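Local coordinates for probable transcriptional regulator (Pseudomonas aeruginosa, PDB 2ESN), which probably binds DNA through an N-terminal helix-turn-helix domain and regulates transcription as a LysR-family regulator, presumably in response to a small-molecule effector, at the interface of chains A and B. Coordinates in Å, arbitrary orientation; residue numbers count along the deposited sequence, not the author numbering. Chains: chain A/B, probable transcriptional regulator.

Contact 1: the interface of chains A and B. Residues chain A 109, 113, 117, 237, 259-260; chain B 237-238, 241-242.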
# COMPACT_ATOMS: atom_id res chain seq x y z
N ASP A 109 -20.94 10.66 -9.03
CA ASP A 109 -22.36 10.82 -8.67
C ASP A 109 -23.25 10.96 -9.87
O ASP A 109 -24.41 10.56 -9.82
CB ASP A 109 -22.66 11.94 -7.66
CG ASP A 109 -22.60 13.29 -8.25
OD1 ASP A 109 -21.73 13.54 -9.15
OD2 ASP A 109 -23.39 14.12 -7.77
N PHE A 113 -26.38 8.69 -10.71
CA PHE A 113 -27.69 9.26 -10.96
C PHE A 113 -28.30 8.86 -12.32
O PHE A 113 -29.50 8.68 -12.43
CB PHE A 113 -27.50 10.78 -10.96
CG PHE A 113 -28.64 11.52 -11.59
CD1 PHE A 113 -29.84 11.72 -10.86
CD2 PHE A 113 -28.54 11.97 -12.91
CE1 PHE A 113 -30.88 12.39 -11.46
CE2 PHE A 113 -29.55 12.64 -13.51
CZ PHE A 113 -30.74 12.88 -12.79
N PRO A 117 -31.28 4.64 -11.34
CA PRO A 117 -32.76 4.69 -11.29
C PRO A 117 -33.43 3.81 -12.37
O PRO A 117 -34.18 2.91 -12.00
CB PRO A 117 -33.07 6.19 -11.43
CG PRO A 117 -31.78 6.88 -10.77
CD PRO A 117 -30.68 6.01 -11.34
N LEU A 237 -24.55 16.93 -8.61
CA LEU A 237 -25.88 17.13 -8.01
C LEU A 237 -25.78 18.18 -6.91
O LEU A 237 -26.59 19.10 -6.87
CB LEU A 237 -26.44 15.77 -7.53
CG LEU A 237 -26.70 14.68 -8.64
CD1 LEU A 237 -27.47 13.46 -8.04
CD2 LEU A 237 -27.43 15.21 -9.90
N ALA A 259 -33.34 17.56 -13.97
CA ALA A 259 -33.98 16.88 -12.87
C ALA A 259 -33.96 17.72 -11.62
O ALA A 259 -34.79 17.55 -10.72
CB ALA A 259 -33.34 15.50 -12.61
N LEU A 260 -33.00 18.64 -11.51
CA LEU A 260 -32.97 19.50 -10.29
C LEU A 260 -33.39 20.95 -10.52
O LEU A 260 -33.34 21.75 -9.55
CB LEU A 260 -31.55 19.49 -9.66
CG LEU A 260 -31.17 18.23 -8.83
CD1 LEU A 260 -31.34 16.96 -9.52
CD2 LEU A 260 -29.68 18.32 -8.36
N LEU B 237 -27.33 12.04 -2.86
CA LEU B 237 -28.29 12.68 -3.76
C LEU B 237 -28.72 11.77 -4.89
O LEU B 237 -29.90 11.76 -5.27
CB LEU B 237 -27.79 14.04 -4.23
CG LEU B 237 -27.32 14.98 -3.08
CD1 LEU B 237 -26.50 16.15 -3.66
CD2 LEU B 237 -28.46 15.44 -2.29
N ALA B 238 -27.78 10.93 -5.36
CA ALA B 238 -28.09 9.95 -6.39
C ALA B 238 -28.90 8.85 -5.76
O ALA B 238 -29.86 8.39 -6.35
CB ALA B 238 -26.76 9.38 -7.02
N PHE B 241 -32.59 9.62 -5.85
CA PHE B 241 -33.23 9.32 -7.14
C PHE B 241 -33.42 7.86 -7.37
O PHE B 241 -34.41 7.47 -7.90
CB PHE B 241 -32.55 9.98 -8.28
CG PHE B 241 -32.80 11.46 -8.38
CD1 PHE B 241 -31.88 12.37 -7.84
CD2 PHE B 241 -33.94 11.95 -9.07
CE1 PHE B 241 -32.10 13.72 -7.98
CE2 PHE B 241 -34.13 13.33 -9.22
CZ PHE B 241 -33.22 14.20 -8.64
N LEU B 242 -32.45 7.03 -6.94
CA LEU B 242 -32.61 5.59 -6.93
C LEU B 242 -33.87 5.13 -6.10
O LEU B 242 -34.68 4.35 -6.59
CB LEU B 242 -31.31 4.92 -6.41
CG LEU B 242 -31.37 3.42 -6.15
CD1 LEU B 242 -31.76 2.59 -7.39
CD2 LEU B 242 -30.05 2.96 -5.55
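The ring of B:Phe241 lies against chain A with one face turned to the edge of A:Phe113, an edge-to-face pair whose planes stand at 84° to each other. CE1 of A:Phe113 sits over the centre of the B:Phe241 ring, 3.6 Å above its plane. A:Phe113 reaches it from helix 109-126 with CG anti to the backbone N (chi1 163°). At the far end of the B:Phe241 ring, CZ meets the methyl CD1 of A:Leu260 at 3.5 Å, and the methyl of A:Ala259 lies by CE2, while near the root of the side chain CG of A:Pro117 approaches CB. The ring is thus bordered from base to tip by side chains of helices 109-126 and 254-264.

A:Leu237 works with both its branches. CD2 rests over the rim of one face of A:Phe113 of its own chain, and CD1 crosses to B:Leu237 and B:Ala238, 3.7 Å from the backbone N of B:Ala238. Its own backbone N donates to the carboxylate OD2 of A:Asp109 at 3.2 Å, on the syn side, tying the start of helix 236-244 to the start of helix 109-126.

A:Leu237 and B:Leu237 meet each other, CB to CB at 4.0 Å, which places the two-fold axis close by. In the deposited assembly this apolar patch joins the effector-binding domains of two subunits, in a pairing resembling that of LysR-type regulators, and is likely part of the biological dimer.

Contact 2: the interface of chains A and B. Residues chain A 213, 217-218, 221; chain B 24, 26, 28-29.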
# COMPACT_ATOMS: atom_id res chain seq x y z
N SER A 213 -8.66 20.83 -12.88
CA SER A 213 -9.41 21.67 -13.82
C SER A 213 -10.59 20.84 -14.25
O SER A 213 -10.63 19.62 -14.00
CB SER A 213 -8.54 22.07 -15.06
OG SER A 213 -8.28 20.84 -15.77
N ASP A 217 -13.04 23.75 -18.53
CA ASP A 217 -11.82 24.60 -18.59
C ASP A 217 -10.84 24.16 -19.74
O ASP A 217 -10.19 24.99 -20.40
CB ASP A 217 -11.12 24.52 -17.24
CG ASP A 217 -11.99 25.10 -16.13
OD1 ASP A 217 -12.42 24.36 -15.23
OD2 ASP A 217 -12.34 26.30 -16.22
N ARG A 218 -10.71 22.86 -19.90
CA ARG A 218 -9.78 22.29 -20.84
C ARG A 218 -10.35 22.55 -22.25
O ARG A 218 -9.62 22.95 -23.12
CB ARG A 218 -9.61 20.81 -20.55
CG ARG A 218 -8.84 20.53 -19.26
CD ARG A 218 -8.52 19.04 -19.07
NE ARG A 218 -9.65 18.10 -18.90
CZ ARG A 218 -10.24 17.74 -17.74
NH1 ARG A 218 -11.20 16.76 -17.73
NH2 ARG A 218 -9.91 18.31 -16.60
N ALA A 221 -9.70 26.30 -22.95
CA ALA A 221 -8.29 26.59 -23.16
C ALA A 221 -7.87 26.30 -24.63
O ALA A 221 -6.99 26.97 -25.15
CB ALA A 221 -7.47 25.76 -22.23
N HIS B 24 -1.80 20.11 -13.58
CA HIS B 24 -2.83 20.27 -14.58
C HIS B 24 -2.66 19.37 -15.84
O HIS B 24 -3.64 19.06 -16.49
CB HIS B 24 -2.80 21.71 -15.06
CG HIS B 24 -3.42 22.64 -14.08
ND1 HIS B 24 -4.70 23.11 -14.24
CD2 HIS B 24 -2.94 23.19 -12.92
CE1 HIS B 24 -4.99 23.91 -13.22
NE2 HIS B 24 -3.93 24.01 -12.44
N ASN B 26 -1.72 20.31 -18.55
CA ASN B 26 -2.44 21.09 -19.55
C ASN B 26 -1.86 22.48 -19.46
O ASN B 26 -1.86 23.06 -18.38
CB ASN B 26 -3.95 21.08 -19.18
CG ASN B 26 -4.77 21.67 -20.18
OD1 ASN B 26 -4.77 22.89 -20.33
ND2 ASN B 26 -5.50 20.84 -20.94
N GLY B 28 -2.84 25.42 -21.02
CA GLY B 28 -3.95 26.40 -20.89
C GLY B 28 -4.46 26.52 -19.44
O GLY B 28 -4.50 27.59 -18.90
N THR B 29 -4.76 25.42 -18.77
CA THR B 29 -5.35 25.56 -17.43
C THR B 29 -4.27 25.85 -16.37
O THR B 29 -4.55 26.59 -15.42
CB THR B 29 -6.31 24.41 -17.06
OG1 THR B 29 -5.57 23.20 -16.93
CG2 THR B 29 -7.37 24.18 -18.14
O HOH W 1 -6.90 22.03 -23.41
O HOH W 2 -6.21 18.99 -15.16
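B:Thr29, at the start of helix 27-34, sits against A:Ser213 and helix 215-222 of chain A. Its methyl CG2 points to the backbone of that helix, 3.7 Å from the carbonyl O of A:Asp217, and also touches CB of A:Asp217. The hydroxyl OG1 is turned the other way, towards CB of A:Ser213. With OG1 between the backbone N and the carbonyl carbon (chi1 67°), the hydroxyl also shares a hydrogen bond of 2.8 Å with ND1 of B:His24. One turn further along the chain A helix, the methyl of A:Ala221 packs on CA of B:Gly28, where the lack of a side chain lets the two backbones come close.

A:Arg218 can be followed outward along its aliphatic stem. CB and CG pass the amide nitrogen of B:Asn26, CG lying 3.8 Å from ND2, and CG also comes near CG2 of B:Thr29. CD still flanks the same amide. The chain then bends at chi3 (-64°), carrying the guanidinium back towards its own subunit, and NH2 donates to OG of A:Ser213 at 3.1 Å, with the hydroxyl oxygen close to the guanidinium plane. Arginine thereby lends its stem to the partner and its charged head to a residue beside it.

B:Asn26 is held by its other amide atom: OD1 accepts the backbone N-H of B:Thr29 and so caps helix 27-34, the first helix of the helix-turn-helix, which precedes the recognition helix. In this patch the polar links between the subunits run through water. Water 2 joins OG of A:Ser213 to the carbonyl O of B:His24. Water 1 bonds the backbone O of A:Arg218 at 2.9 Å and ND2 of B:Asn26 at 3.1 Å, the latter nearly straight at 168°.

Contact 1 and contact 2 lie about 28 Å apart between their C-alpha centres and share no residue, yet both belong to the A-B interface. Contact 1 joins effector-binding domain to effector-binding domain near the two-fold axis, through helices 109-126, 236-244 and 254-264. Contact 2 sets helix 215-222 of one effector domain against the DNA-binding domain of the other subunit. Since contact 2 ties an effector domain to the other subunit's DNA-binding domain, a shift of one could in principle be passed to the other, although the structure alone does not show such a movement.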